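Local coordinates for acyl-[acyl-carrier-protein]--UDP-N-acetylglucosamine O-acyltransferase (Acinetobacter baumannii, PDB 4E6U) that probably catalyses the transfer of a fatty acyl chain from acyl carrier protein to UDP-N-acetylglucosamine, the first step of lipid A synthesis, at residues V38-G41 with A42-L46; V50-G53 with G54-I58; V147-G150 with D151-V155. One frame throughout, in Å; residues are numbered along the deposited sequence. Where two conformers were deposited one is given.

Contact 1 of 3, residues V38-G41 with A42-L46. With SO4 (sulfate ion), chain C.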
loop_
_atom_site.group_PDB
_atom_site.type_symbol
_atom_site.label_atom_id
_atom_site.label_comp_id
_atom_site.label_asym_id
_atom_site.label_seq_id
_atom_site.Cartn_x
_atom_site.Cartn_y
_atom_site.Cartn_z
ATOM N N VAL A 38 3.461 26.671 -10.629
ATOM C CA VAL A 38 2.188 26.098 -10.234
ATOM C C VAL A 38 1.064 27.104 -10.401
ATOM O O VAL A 38 1.218 28.285 -10.045
ATOM C CB VAL A 38 2.240 25.574 -8.776
ATOM C CG1 VAL A 38 0.874 25.093 -8.292
ATOM C CG2 VAL A 38 3.282 24.457 -8.678
ATOM N N THR A 39 -0.056 26.654 -10.942
ATOM C CA THR A 39 -1.260 27.469 -11.028
ATOM C C THR A 39 -2.362 26.737 -10.319
ATOM O O THR A 39 -2.536 25.535 -10.545
ATOM C CB THR A 39 -1.626 27.811 -12.491
ATOM O OG1 THR A 39 -2.028 26.641 -13.197
ATOM C CG2 THR A 39 -0.461 28.436 -13.195
ATOM N N ILE A 40 -3.101 27.434 -9.457
ATOM C CA ILE A 40 -4.196 26.829 -8.699
ATOM C C ILE A 40 -5.484 27.578 -8.994
ATOM O O ILE A 40 -5.595 28.778 -8.720
ATOM C CB ILE A 40 -3.930 26.798 -7.190
ATOM C CG1 ILE A 40 -2.579 26.124 -6.921
ATOM C CG2 ILE A 40 -5.070 26.068 -6.473
ATOM C CD1 ILE A 40 -2.256 26.003 -5.452
ATOM N N GLY A 41 -6.440 26.845 -9.548
ATOM C CA GLY A 41 -7.705 27.407 -9.990
ATOM C C GLY A 41 -8.706 27.686 -8.892
ATOM O O GLY A 41 -8.620 27.190 -7.760
ATOM N N ALA A 42 -9.706 28.478 -9.253
ATOM C CA ALA A 42 -10.626 29.047 -8.302
ATOM C C ALA A 42 -11.350 27.997 -7.497
ATOM O O ALA A 42 -11.789 26.974 -8.026
ATOM C CB ALA A 42 -11.644 29.931 -9.047
ATOM N N GLY A 43 -11.475 28.258 -6.203
ATOM C CA GLY A 43 -12.248 27.396 -5.333
ATOM C C GLY A 43 -11.535 26.137 -4.846
ATOM O O GLY A 43 -12.108 25.364 -4.093
ATOM N N THR A 44 -10.314 25.920 -5.302
ATOM C CA THR A 44 -9.562 24.751 -4.864
ATOM C C THR A 44 -9.125 24.942 -3.425
ATOM O O THR A 44 -8.782 26.051 -2.990
ATOM C CB THR A 44 -8.390 24.501 -5.825
ATOM O OG1 THR A 44 -8.912 23.885 -7.012
ATOM C CG2 THR A 44 -7.331 23.556 -5.214
ATOM N N LYS A 45 -9.180 23.847 -2.679
ATOM C CA LYS A 45 -8.752 23.813 -1.272
ATOM C C LYS A 45 -7.662 22.788 -1.057
ATOM O O LYS A 45 -7.839 21.599 -1.374
ATOM C CB LYS A 45 -9.923 23.478 -0.348
ATOM C CG LYS A 45 -9.519 23.261 1.121
ATOM C CD LYS A 45 -10.739 22.989 2.003
ATOM C CE LYS A 45 -10.314 22.822 3.449
ATOM N NZ LYS A 45 -11.486 22.634 4.352
ATOM N N LEU A 46 -6.548 23.263 -0.532
ATOM C CA LEU A 46 -5.503 22.390 -0.018
ATOM C C LEU A 46 -5.614 22.417 1.488
ATOM O O LEU A 46 -5.704 23.497 2.075
ATOM C CB LEU A 46 -4.121 22.883 -0.429
ATOM C CG LEU A 46 -3.596 22.498 -1.813
ATOM C CD1 LEU A 46 -4.535 22.953 -2.933
ATOM C CD2 LEU A 46 -2.216 23.061 -2.023
HETATM S S SO4 C . -11.263 20.788 7.692
HETATM O O1 SO4 C . -11.677 22.006 8.402
HETATM O O2 SO4 C . -12.449 20.035 7.281
HETATM O O3 SO4 C . -10.491 21.162 6.502
HETATM O O4 SO4 C . -10.433 19.959 8.587
#

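Contact 2 of 3, residues V50-G53 with G54-I58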
loop_
_atom_site.group_PDB
_atom_site.type_symbol
_atom_site.label_atom_id
_atom_site.label_comp_id
_atom_site.label_asym_id
_atom_site.label_seq_id
_atom_site.Cartn_x
_atom_site.Cartn_y
_atom_site.Cartn_z
ATOM N N VAL A 50 0.313 19.843 2.324
ATOM C CA VAL A 50 0.312 19.443 0.918
ATOM C C VAL A 50 1.554 19.983 0.252
ATOM O O VAL A 50 1.884 21.162 0.427
ATOM C CB VAL A 50 -0.953 19.952 0.178
ATOM C CG1 VAL A 50 -0.890 19.589 -1.315
ATOM C CG2 VAL A 50 -2.221 19.370 0.832
ATOM N N VAL A 51 2.216 19.146 -0.536
ATOM C CA VAL A 51 3.335 19.601 -1.371
ATOM C C VAL A 51 2.913 19.553 -2.833
ATOM O O VAL A 51 2.512 18.495 -3.332
ATOM C CB VAL A 51 4.613 18.750 -1.155
ATOM C CG1 VAL A 51 5.696 19.125 -2.200
ATOM C CG2 VAL A 51 5.127 18.899 0.284
ATOM N N VAL A 52 2.942 20.699 -3.508
ATOM C CA VAL A 52 2.831 20.742 -4.958
ATOM C C VAL A 52 4.231 21.054 -5.470
ATOM O O VAL A 52 4.727 22.172 -5.333
ATOM C CB VAL A 52 1.798 21.766 -5.453
ATOM C CG1 VAL A 52 1.618 21.599 -6.943
ATOM C CG2 VAL A 52 0.469 21.631 -4.723
ATOM N N GLY A 53 4.886 20.043 -6.041
ATOM C CA GLY A 53 6.326 20.149 -6.323
ATOM C C GLY A 53 6.677 21.282 -7.279
ATOM O O GLY A 53 7.588 22.072 -7.017
ATOM N N GLY A 54 5.955 21.346 -8.393
ATOM C CA GLY A 54 6.227 22.371 -9.389
ATOM C C GLY A 54 5.546 21.993 -10.669
ATOM O O GLY A 54 5.044 20.872 -10.809
ATOM N N PHE A 55 5.492 22.938 -11.611
ATOM C CA PHE A 55 5.087 22.614 -12.988
ATOM C C PHE A 55 3.768 21.845 -13.035
ATOM O O PHE A 55 3.648 20.807 -13.687
ATOM C CB PHE A 55 6.231 21.881 -13.716
ATOM C CG PHE A 55 7.487 22.671 -13.752
ATOM C CD1 PHE A 55 7.740 23.520 -14.830
ATOM C CD2 PHE A 55 8.388 22.633 -12.695
ATOM C CE1 PHE A 55 8.893 24.300 -14.857
ATOM C CE2 PHE A 55 9.549 23.406 -12.723
ATOM C CZ PHE A 55 9.791 24.239 -13.802
ATOM N N THR A 56 2.778 22.391 -12.340
ATOM C CA THR A 56 1.483 21.756 -12.184
ATOM C C THR A 56 0.385 22.790 -12.379
ATOM O O THR A 56 0.439 23.873 -11.778
ATOM C CB THR A 56 1.370 21.098 -10.773
ATOM O OG1 THR A 56 2.354 20.052 -10.679
ATOM C CG2 THR A 56 0.010 20.479 -10.537
ATOM N N ARG A 57 -0.598 22.456 -13.213
ATOM C CA ARG A 57 -1.789 23.278 -13.381
ATOM C C ARG A 57 -2.935 22.553 -12.720
ATOM O O ARG A 57 -3.195 21.395 -13.056
ATOM C CB ARG A 57 -2.100 23.500 -14.868
ATOM C CG ARG A 57 -0.998 24.235 -15.591
ATOM C CD ARG A 57 -1.307 24.424 -17.077
ATOM N NE ARG A 57 -0.096 24.831 -17.789
ATOM C CZ ARG A 57 0.672 24.031 -18.526
ATOM N NH1 ARG A 57 0.364 22.747 -18.697
ATOM N NH2 ARG A 57 1.760 24.527 -19.106
ATOM N N ILE A 58 -3.579 23.193 -11.746
ATOM C CA ILE A 58 -4.703 22.630 -11.007
ATOM C C ILE A 58 -5.941 23.460 -11.309
ATOM O O ILE A 58 -5.899 24.682 -11.193
ATOM C CB ILE A 58 -4.423 22.625 -9.480
ATOM C CG1 ILE A 58 -3.194 21.751 -9.207
ATOM C CG2 ILE A 58 -5.641 22.137 -8.699
ATOM C CD1 ILE A 58 -2.625 21.855 -7.802
#

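Contact 3 of 3, residues V147-G150 with D151-V155. With EDO (1,2-ethanediol), chain L.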
loop_
_atom_site.group_PDB
_atom_site.type_symbol
_atom_site.label_atom_id
_atom_site.label_comp_id
_atom_site.label_asym_id
_atom_site.label_seq_id
_atom_site.Cartn_x
_atom_site.Cartn_y
_atom_site.Cartn_z
ATOM N N VAL A 147 -0.072 4.885 -18.305
ATOM C CA VAL A 147 -1.379 4.246 -18.305
ATOM C C VAL A 147 -2.465 5.234 -18.708
ATOM O O VAL A 147 -2.460 6.404 -18.272
ATOM C CB VAL A 147 -1.699 3.616 -16.901
ATOM C CG1 VAL A 147 -3.159 3.188 -16.776
ATOM C CG2 VAL A 147 -0.788 2.436 -16.641
ATOM N N HIS A 148 -3.402 4.793 -19.542
ATOM C CA HIS A 148 -4.526 5.630 -19.926
ATOM C C HIS A 148 -5.805 5.056 -19.345
ATOM O O HIS A 148 -6.134 3.895 -19.595
ATOM C CB HIS A 148 -4.622 5.762 -21.461
ATOM C CG HIS A 148 -3.439 6.436 -22.093
ATOM N ND1 HIS A 148 -3.307 6.570 -23.463
ATOM C CD2 HIS A 148 -2.336 7.017 -21.557
ATOM C CE1 HIS A 148 -2.170 7.186 -23.736
ATOM N NE2 HIS A 148 -1.563 7.473 -22.597
ATOM N N ILE A 149 -6.505 5.864 -18.551
ATOM C CA ILE A 149 -7.772 5.509 -17.920
ATOM C C ILE A 149 -8.849 6.419 -18.508
ATOM O O ILE A 149 -8.661 7.640 -18.620
ATOM C CB ILE A 149 -7.711 5.672 -16.375
ATOM C CG1 ILE A 149 -6.406 5.103 -15.775
ATOM C CG2 ILE A 149 -8.978 5.133 -15.724
ATOM C CD1 ILE A 149 -6.476 3.656 -15.303
ATOM N N GLY A 150 -9.975 5.815 -18.881
ATOM C CA GLY A 150 -11.093 6.549 -19.471
ATOM C C GLY A 150 -11.940 7.252 -18.429
ATOM O O GLY A 150 -11.397 7.916 -17.536
ATOM N N ASP A 151 -13.256 7.133 -18.553
ATOM C CA ASP A 151 -14.220 7.777 -17.663
ATOM C C ASP A 151 -15.052 6.750 -16.931
ATOM O O ASP A 151 -15.293 5.642 -17.446
ATOM C CB ASP A 151 -15.202 8.659 -18.456
ATOM C CG ASP A 151 -14.511 9.664 -19.356
ATOM O OD1 ASP A 151 -13.481 10.248 -19.003
ATOM O OD2 ASP A 151 -15.014 9.888 -20.488
ATOM N N HIS A 152 -15.527 7.097 -15.741
ATOM C CA HIS A 152 -16.459 6.231 -15.007
ATOM C C HIS A 152 -15.893 4.853 -14.693
ATOM O O HIS A 152 -16.623 3.865 -14.629
ATOM C CB HIS A 152 -17.789 6.121 -15.773
ATOM C CG HIS A 152 -18.524 7.412 -15.854
ATOM N ND1 HIS A 152 -19.236 7.924 -14.792
ATOM C CD2 HIS A 152 -18.644 8.308 -16.860
ATOM C CE1 HIS A 152 -19.772 9.080 -15.146
ATOM N NE2 HIS A 152 -19.419 9.339 -16.389
ATOM N N VAL A 153 -14.582 4.793 -14.486
ATOM C CA VAL A 153 -13.888 3.563 -14.117
ATOM C C VAL A 153 -13.820 3.446 -12.591
ATOM O O VAL A 153 -13.692 4.464 -11.898
ATOM C CB VAL A 153 -12.457 3.568 -14.686
ATOM C CG1 VAL A 153 -11.678 2.323 -14.267
ATOM C CG2 VAL A 153 -12.500 3.707 -16.227
ATOM N N ILE A 154 -13.909 2.229 -12.070
ATOM C CA ILE A 154 -13.713 2.011 -10.636
ATOM C C ILE A 154 -12.576 1.032 -10.501
ATOM O O ILE A 154 -12.604 -0.061 -11.092
ATOM C CB ILE A 154 -14.967 1.468 -9.940
ATOM C CG1 ILE A 154 -16.120 2.464 -10.086
ATOM C CG2 ILE A 154 -14.684 1.127 -8.452
ATOM C CD1 ILE A 154 -17.457 1.978 -9.559
ATOM N N VAL A 155 -11.559 1.423 -9.739
ATOM C CA VAL A 155 -10.424 0.550 -9.471
ATOM C C VAL A 155 -10.430 0.170 -7.997
ATOM O O VAL A 155 -10.279 1.022 -7.118
ATOM C CB VAL A 155 -9.082 1.191 -9.849
ATOM C CG1 VAL A 155 -7.937 0.175 -9.686
ATOM C CG2 VAL A 155 -9.129 1.761 -11.285
HETATM C C1 EDO L . -8.095 7.855 -22.608
HETATM O O1 EDO L . -9.059 6.861 -22.226
HETATM C C2 EDO L . -7.652 8.663 -21.390
HETATM O O2 EDO L . -8.783 9.297 -20.771
#

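Contact 1 of 3, residues V38-G41 with A42-L46
A type II beta turn from Gly41 to Thr44 is closed by one backbone hydrogen bond, Thr44 N to Gly41 O, at 3.2 Å with an N-H...O angle of 156°. Gly43, at the third position of the turn, has the positive phi (81°) that a type II turn calls for. On the inner side of the turn, Ile40 and Thr44 meet methyl to methyl, Ile40 CG2 lying 3.6 Å from Thr44 CG2 and 3.7 Å from Thr44 CB, with the two side chains at about a right angle. The turn is a corner of the left-handed parallel beta-helix formed by hexapeptide repeats, where strand 38-40 passes into strand 45-46 on the next face of the prism. Thr44 owes its two roles to chi1 of -77°, which sets CG2 anti to the backbone N and facing Ile40, while OG1 stays beside that N. There OG1 is hydrogen-bonded to Gly59 O and Asn62 N of the following coil, so this buried hydroxyl has polar partners although its methyl packs on isoleucine. Lys45 points out of the corner with its chain fully extended, and its NZ donates to sulfate O3 at 2.8 Å; the anion is probably from the crystallisation liquor.

Contact 2 of 3, residues V50-G53 with G54-I58
Chi1 of -172° swings Val52 CG1 anti to its own backbone N and onto the side chain of Thr56, where chi1 of -64° sets CG2 opposite the backbone N and OG1 next to it. The contact is made by a single valine methyl resting on the branch point of the threonine: Val52 CG1 is 3.9 Å from Thr56 CB and 4.1 Å from both Thr56 OG1 and Thr56 CG2. Two residues further on, Ile58 CD1 reaches the same methyl, Val52 CG1, at 4.3 Å. These groups line the inside of a beta-helix corner, where strand 51-52 gives way to strand 56-58 through Gly53, Gly54 and Phe55, the last in a left-handed backbone conformation. The threonine hydroxyl is used within the corner, since Thr56 OG1 donates to Gly54 O at 2.8 Å. The donor sits above the carbonyl plane, 48° out of it and not on a lone pair; the bond probably helps hold the threonine in this rotamer. Gly54 O also receives a weak hydrogen bond from Arg102 NH1. Outside the corner, Phe55 meets Trp85 edge-to-face, while in the conformer given Arg57 makes a cation-pi contact with Trp85 and a salt bridge to Glu87.

Contact 3 of 3, residues V147-G150 with D151-V155
Ile149 and Val153 form the tight side of this corner, their methyl branches meeting in the interior of the beta-helix. Ile149 CG2 is 3.8 Å from Val153 CG2, 4.0 Å from Val153 CB and 4.2 Å from Val153 CG1, so one methyl sits against the whole isopropyl group. The two side chains cross at about a right angle. Chi1 of 177° places Val153 CG2 beside its own backbone N, on the side of the turn, and there it also approaches Gly150 C at 4.2 Å. Ile149 was modelled in two conformers, so the fit is described for one of them.

The other side is looser. Asp151 and His152 direct their CB atoms away from 147-150, and both are partly exposed. Asp151 folds back only far enough for OD1 to lie 3.4 Å from Gly150 C, while its hydrogen bond goes to Asp133 N of the preceding coil. The His152 ring meets those of His134 and Tyr170 with planes within about 5° of parallel, one residue from each adjoining coil. On this side a 1,2-ethanediol, probably from the crystallisation liquor, donates through O2 to Ile149 O at 2.7 Å, evidence that a small solute can reach this carbonyl.

The contact between the side chains of Ile149 and Val153 is purely apolar, whereas several polar groups of the turn are hydrogen-bonded to neighbouring coils: Gly150 O with Asn135 ND2, Val153 N with Asn135 OD1 and Asp151 N with Ser169 OG. This is consistent with a corner held by methyl packing inside and by hydrogen bonds to the coils before and after it.

All three contacts are local corners in series along the chain; none nests in or crosses another. Contact 1 closes first, joining strand 38-40 to strand 45-46. After strand 45-46 the chain runs directly to strand 51-52, and contact 2 turns it into strand 56-58, which pairs with strand 38-40 one coil on. The two corners therefore touch: Gly41 N to Ile58 O and Thr39 O to Ile58 N, each 2.8 Å, are probable hydrogen bonds. Contact 3, much later, links the same two sheets as contact 1, with centres about 24 Å apart, whereas contact 2 brings in the third sheet through strand 51-52.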